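Local atomic coordinates of tartrate dehydrogenase/decarboxylase (Pseudomonas putida, PDB entry 3FLK), a protein that oxidises (+)-tartrate to oxaloglycolate, turns meso-tartrate into D-glycerate and oxidatively decarboxylates D-malate to pyruvate, using NAD and magnesium or manganese. Residues R182-K192 with E236-F247. The protein carries 1 engineered substitution. Sequence-based numbering, arbitrary orientation.
With OXL (oxalate ion), chain O; SO4 (sulfate ion), chain M; SO4 (sulfate ion), chain K.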
loop_
_atom_site.group_PDB
_atom_site.type_symbol
_atom_site.label_atom_id
_atom_site.label_comp_id
_atom_site.label_asym_id
_atom_site.label_seq_id
_atom_site.Cartn_x
_atom_site.Cartn_y
_atom_site.Cartn_z
ATOM N N ARG A 182 9.358 -21.202 -12.650
ATOM C CA ARG A 182 8.307 -21.645 -11.733
ATOM C C ARG A 182 7.181 -22.381 -12.454
ATOM O O ARG A 182 7.056 -22.287 -13.676
ATOM C CB ARG A 182 7.775 -20.462 -10.915
ATOM C CG ARG A 182 8.773 -19.958 -9.872
ATOM C CD ARG A 182 8.340 -18.643 -9.232
ATOM N NE ARG A 182 7.224 -18.803 -8.300
ATOM C CZ ARG A 182 7.350 -19.068 -7.000
ATOM N NH1 ARG A 182 8.552 -19.214 -6.452
ATOM N NH2 ARG A 182 6.267 -19.189 -6.244
ATOM N N GLU A 183 6.375 -23.117 -11.691
ATOM C CA GLU A 183 5.306 -23.955 -12.243
ATOM C C GLU A 183 4.157 -23.153 -12.867
ATOM O O GLU A 183 3.597 -23.561 -13.888
ATOM C CB GLU A 183 4.768 -24.910 -11.170
ATOM C CG GLU A 183 4.135 -26.199 -11.711
ATOM C CD GLU A 183 5.160 -27.250 -12.140
ATOM O OE1 GLU A 183 6.256 -27.317 -11.535
ATOM O OE2 GLU A 183 4.863 -28.021 -13.082
ATOM N N ARG A 184 3.810 -22.018 -12.261
ATOM C CA ARG A 184 2.662 -21.230 -12.725
ATOM C C ARG A 184 2.978 -20.272 -13.884
ATOM O O ARG A 184 2.077 -19.884 -14.630
ATOM C CB ARG A 184 1.984 -20.499 -11.561
ATOM C CG ARG A 184 1.246 -21.436 -10.613
ATOM C CD ARG A 184 0.677 -20.697 -9.414
ATOM N NE ARG A 184 -0.609 -20.070 -9.714
ATOM C CZ ARG A 184 -1.222 -19.189 -8.927
ATOM N NH1 ARG A 184 -0.672 -18.810 -7.780
ATOM N NH2 ARG A 184 -2.390 -18.678 -9.294
ATOM N N LYS A 185 4.253 -19.907 -14.025
ATOM C CA LYS A 185 4.726 -19.002 -15.086
ATOM C C LYS A 185 3.837 -17.761 -15.220
ATOM O O LYS A 185 3.228 -17.520 -16.267
ATOM C CB LYS A 185 4.868 -19.744 -16.426
ATOM C CG LYS A 185 5.717 -21.005 -16.333
ATOM C CD LYS A 185 6.173 -21.506 -17.692
ATOM C CE LYS A 185 6.672 -22.947 -17.605
ATOM N NZ LYS A 185 7.726 -23.142 -16.564
ATOM N N HIS A 186 3.769 -16.983 -14.142
ATOM C CA HIS A 186 2.879 -15.828 -14.080
ATOM C C HIS A 186 3.525 -14.651 -13.347
ATOM O O HIS A 186 4.035 -14.808 -12.234
ATOM C CB HIS A 186 1.547 -16.232 -13.433
ATOM C CG HIS A 186 0.632 -15.083 -13.137
ATOM N ND1 HIS A 186 0.288 -14.141 -14.083
ATOM C CD2 HIS A 186 -0.026 -14.738 -12.006
ATOM C CE1 HIS A 186 -0.534 -13.259 -13.544
ATOM N NE2 HIS A 186 -0.740 -13.598 -12.284
ATOM N N VAL A 187 3.506 -13.482 -13.990
ATOM C CA VAL A 187 4.048 -12.248 -13.413
ATOM C C VAL A 187 2.944 -11.205 -13.258
ATOM O O VAL A 187 2.224 -10.909 -14.213
ATOM C CB VAL A 187 5.193 -11.645 -14.281
ATOM C CG1 VAL A 187 5.584 -10.248 -13.795
ATOM C CG2 VAL A 187 6.406 -12.542 -14.282
ATOM N N THR A 188 2.819 -10.658 -12.049
ATOM C CA THR A 188 1.977 -9.486 -11.815
ATOM C C THR A 188 2.877 -8.272 -11.614
ATOM O O THR A 188 3.794 -8.299 -10.795
ATOM C CB THR A 188 1.049 -9.669 -10.588
ATOM O OG1 THR A 188 0.214 -10.811 -10.790
ATOM C CG2 THR A 188 0.164 -8.440 -10.377
ATOM N N SER A 189 2.620 -7.222 -12.388
ATOM C CA SER A 189 3.368 -5.979 -12.280
ATOM C C SER A 189 2.567 -4.959 -11.477
ATOM O O SER A 189 1.426 -4.650 -11.824
ATOM C CB SER A 189 3.680 -5.428 -13.675
ATOM O OG SER A 189 4.535 -4.299 -13.591
ATOM N N ALA A 190 3.161 -4.452 -10.398
ATOM C CA ALA A 190 2.545 -3.378 -9.623
ATOM C C ALA A 190 2.739 -2.051 -10.346
ATOM O O ALA A 190 3.859 -1.701 -10.725
ATOM C CB ALA A 190 3.135 -3.313 -8.215
ATOM N N THR A 191 1.647 -1.319 -10.535
ATOM C CA THR A 191 1.703 -0.034 -11.228
ATOM C C THR A 191 0.795 1.031 -10.592
ATOM O O THR A 191 0.059 0.748 -9.650
ATOM C CB THR A 191 1.411 -0.201 -12.757
ATOM O OG1 THR A 191 1.719 1.017 -13.449
ATOM C CG2 THR A 191 -0.040 -0.577 -13.015
ATOM N N LYS A 192 0.889 2.261 -11.092
ATOM C CA LYS A 192 -0.072 3.323 -10.781
ATOM C C LYS A 192 -0.032 4.345 -11.909
ATOM O O LYS A 192 0.233 5.531 -11.697
ATOM C CB LYS A 192 0.203 3.974 -9.416
ATOM C CG LYS A 192 -1.050 4.563 -8.747
ATOM C CD LYS A 192 -2.217 3.574 -8.799
ATOM C CE LYS A 192 -3.377 3.973 -7.908
ATOM N NZ LYS A 192 -4.226 5.050 -8.489
ATOM N N GLU A 236 -4.579 -16.090 -3.919
ATOM C CA GLU A 236 -4.271 -17.292 -4.708
ATOM C C GLU A 236 -3.847 -16.988 -6.151
ATOM O O GLU A 236 -3.181 -17.801 -6.793
ATOM C CB GLU A 236 -5.452 -18.277 -4.692
ATOM C CG GLU A 236 -6.730 -17.773 -5.376
ATOM C CD GLU A 236 -7.691 -17.059 -4.428
ATOM O OE1 GLU A 236 -7.260 -16.577 -3.356
ATOM O OE2 GLU A 236 -8.893 -16.986 -4.763
ATOM N N ARG A 237 -4.227 -15.812 -6.643
ATOM C CA ARG A 237 -3.951 -15.405 -8.020
ATOM C C ARG A 237 -2.480 -15.084 -8.289
ATOM O O ARG A 237 -2.063 -15.002 -9.446
ATOM C CB ARG A 237 -4.809 -14.191 -8.394
ATOM C CG ARG A 237 -6.309 -14.464 -8.484
ATOM C CD ARG A 237 -6.691 -15.125 -9.806
ATOM N NE ARG A 237 -8.142 -15.203 -9.969
ATOM C CZ ARG A 237 -8.884 -16.261 -9.653
ATOM N NH1 ARG A 237 -8.321 -17.354 -9.152
ATOM N NH2 ARG A 237 -10.196 -16.224 -9.840
ATOM N N PHE A 238 -1.697 -14.902 -7.230
ATOM C CA PHE A 238 -0.335 -14.392 -7.381
ATOM C C PHE A 238 0.737 -15.468 -7.294
ATOM O O PHE A 238 0.611 -16.426 -6.525
ATOM C CB PHE A 238 -0.075 -13.262 -6.376
ATOM C CG PHE A 238 -1.096 -12.164 -6.442
ATOM C CD1 PHE A 238 -1.097 -11.263 -7.504
ATOM C CD2 PHE A 238 -2.078 -12.051 -5.464
ATOM C CE1 PHE A 238 -2.052 -10.259 -7.585
ATOM C CE2 PHE A 238 -3.040 -11.047 -5.532
ATOM C CZ PHE A 238 -3.026 -10.149 -6.596
ATOM N N ASP A 239 1.782 -15.302 -8.101
ATOM C CA ASP A 239 2.963 -16.158 -8.037
ATOM C C ASP A 239 4.242 -15.330 -7.973
ATOM O O ASP A 239 4.993 -15.418 -7.003
ATOM C CB ASP A 239 3.015 -17.130 -9.216
ATOM C CG ASP A 239 4.023 -18.248 -8.997
ATOM O OD1 ASP A 239 3.841 -19.041 -8.047
ATOM O OD2 ASP A 239 5.002 -18.329 -9.765
ATOM N N VAL A 240 4.499 -14.547 -9.020
ATOM C CA VAL A 240 5.608 -13.592 -9.016
ATOM C C VAL A 240 5.027 -12.185 -9.121
ATOM O O VAL A 240 4.285 -11.884 -10.059
ATOM C CB VAL A 240 6.613 -13.848 -10.171
ATOM C CG1 VAL A 240 7.699 -12.774 -10.208
ATOM C CG2 VAL A 240 7.247 -15.227 -10.040
ATOM N N VAL A 241 5.344 -11.344 -8.141
ATOM C CA VAL A 241 4.895 -9.953 -8.136
ATOM C C VAL A 241 6.110 -9.035 -8.242
ATOM O O VAL A 241 6.970 -9.019 -7.357
ATOM C CB VAL A 241 4.049 -9.610 -6.877
ATOM C CG1 VAL A 241 3.506 -8.185 -6.957
ATOM C CG2 VAL A 241 2.896 -10.599 -6.712
ATOM N N VAL A 242 6.186 -8.289 -9.341
ATOM C CA VAL A 242 7.295 -7.369 -9.578
ATOM C C VAL A 242 6.840 -5.928 -9.330
ATOM O O VAL A 242 5.743 -5.530 -9.737
ATOM C CB VAL A 242 7.937 -7.573 -10.991
ATOM C CG1 VAL A 242 6.954 -7.242 -12.121
ATOM C CG2 VAL A 242 9.242 -6.780 -11.130
ATOM N N ALA A 243 7.678 -5.160 -8.641
ATOM C CA ALA A 243 7.292 -3.831 -8.170
ATOM C C ALA A 243 8.485 -2.900 -7.999
ATOM O O ALA A 243 9.626 -3.350 -7.869
ATOM C CB ALA A 243 6.514 -3.946 -6.853
ATOM N N SER A 244 8.204 -1.597 -8.003
ATOM C CA SER A 244 9.198 -0.562 -7.718
ATOM C C SER A 244 9.629 -0.608 -6.247
ATOM O O SER A 244 9.061 -1.361 -5.450
ATOM C CB SER A 244 8.606 0.814 -8.021
ATOM O OG SER A 244 7.566 1.108 -7.099
ATOM N N ASN A 245 10.617 0.214 -5.899
ATOM C CA ASN A 245 11.167 0.282 -4.541
ATOM C C ASN A 245 10.097 0.459 -3.464
ATOM O O ASN A 245 10.040 -0.316 -2.501
ATOM C CB ASN A 245 12.201 1.410 -4.450
ATOM C CG ASN A 245 13.390 1.056 -3.573
ATOM O OD1 ASN A 245 13.272 0.305 -2.601
ATOM N ND2 ASN A 245 14.551 1.606 -3.913
ATOM N N LEU A 246 9.248 1.468 -3.640
ATOM C CA LEU A 246 8.168 1.757 -2.694
ATOM C C LEU A 246 7.044 0.718 -2.708
ATOM O O LEU A 246 6.615 0.243 -1.649
ATOM C CB LEU A 246 7.587 3.156 -2.946
ATOM C CG LEU A 246 6.326 3.554 -2.160
ATOM C CD1 LEU A 246 6.596 3.613 -0.658
ATOM C CD2 LEU A 246 5.794 4.887 -2.663
ATOM N N PHE A 247 6.553 0.382 -3.900
ATOM C CA PHE A 247 5.429 -0.547 -4.013
ATOM C C PHE A 247 5.799 -1.941 -3.498
ATOM O O PHE A 247 4.995 -2.587 -2.823
ATOM C CB PHE A 247 4.873 -0.600 -5.446
ATOM C CG PHE A 247 4.205 0.683 -5.899
ATOM C CD1 PHE A 247 3.858 1.683 -4.983
ATOM C CD2 PHE A 247 3.893 0.874 -7.241
ATOM C CE1 PHE A 247 3.238 2.862 -5.406
ATOM C CE2 PHE A 247 3.269 2.048 -7.675
ATOM C CZ PHE A 247 2.944 3.044 -6.757
HETATM C C1 OXL O . -8.327 7.113 -6.697
HETATM C C2 OXL O . -7.516 6.524 -7.768
HETATM O O1 OXL O . -8.856 6.345 -5.856
HETATM O O2 OXL O . -7.076 7.251 -8.690
HETATM O O3 OXL O . -8.471 8.354 -6.640
HETATM O O4 OXL O . -7.280 5.293 -7.727
HETATM S S SO4 M . 7.524 -23.455 -8.103
HETATM O O1 SO4 M . 6.580 -22.345 -8.182
HETATM O O2 SO4 M . 8.821 -22.957 -7.652
HETATM O O3 SO4 M . 7.024 -24.450 -7.158
HETATM O O4 SO4 M . 7.671 -24.072 -9.417
HETATM S S SO4 K . -10.778 -12.776 -11.557
HETATM O O1 SO4 K . -11.860 -13.350 -10.763
HETATM O O2 SO4 K . -11.023 -11.350 -11.756
HETATM O O3 SO4 K . -9.506 -12.955 -10.863
HETATM O O4 SO4 K . -10.719 -13.444 -12.854
HETATM O O HOH W 1 4.362 -21.509 -9.311
HETATM O O HOH W 2 1.639 -19.592 -6.371
HETATM O O HOH W 3 5.364 -17.453 -12.041
HETATM O O HOH W 4 1.641 -13.030 -9.921
HETATM O O HOH W 5 6.086 -0.670 -9.557
#
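R182 meets D239 where two neighbouring parallel strands, 186-191 and 240-243, begin, in the mixed sheet of the isocitrate/isopropylmalate dehydrogenase fold. The pair illustrates how charged side chains can extend a pairing made by backbone bonds. Followed outward, R182 CB and CG lie near O1 of a sulfate, CD rests 3.7 Å from V240 CG2, and a bend at chi3 (73°) turns the guanidinium side-on to the carboxylate. R182 NE donates to D239 OD2 at 2.7 Å and R182 NH2 to D239 OD1 at 3.0 Å, a salt bridge. Both oxygens lie in the guanidinium plane but are approached from above their own carboxylate plane, the two planes lying 44° apart; sulfate O1 sits over one guanidinium face, near CZ, and NH1 has sulfate O2 nearest. With an alanine here, the buried D239 carboxylate would probably lose its charged mate and keep bonds from three waters. R184, alongside, grips E236 O end-on with NH1 and NH2. Beyond, T188 N donates to V240 O and T188 O accepts from V242 N. At the far end, next to the active site, F247 CZ touches K192 CB; K192 pairs with D249 of the second subunit, and its NZ donates to oxalate O4 at 3.2 Å.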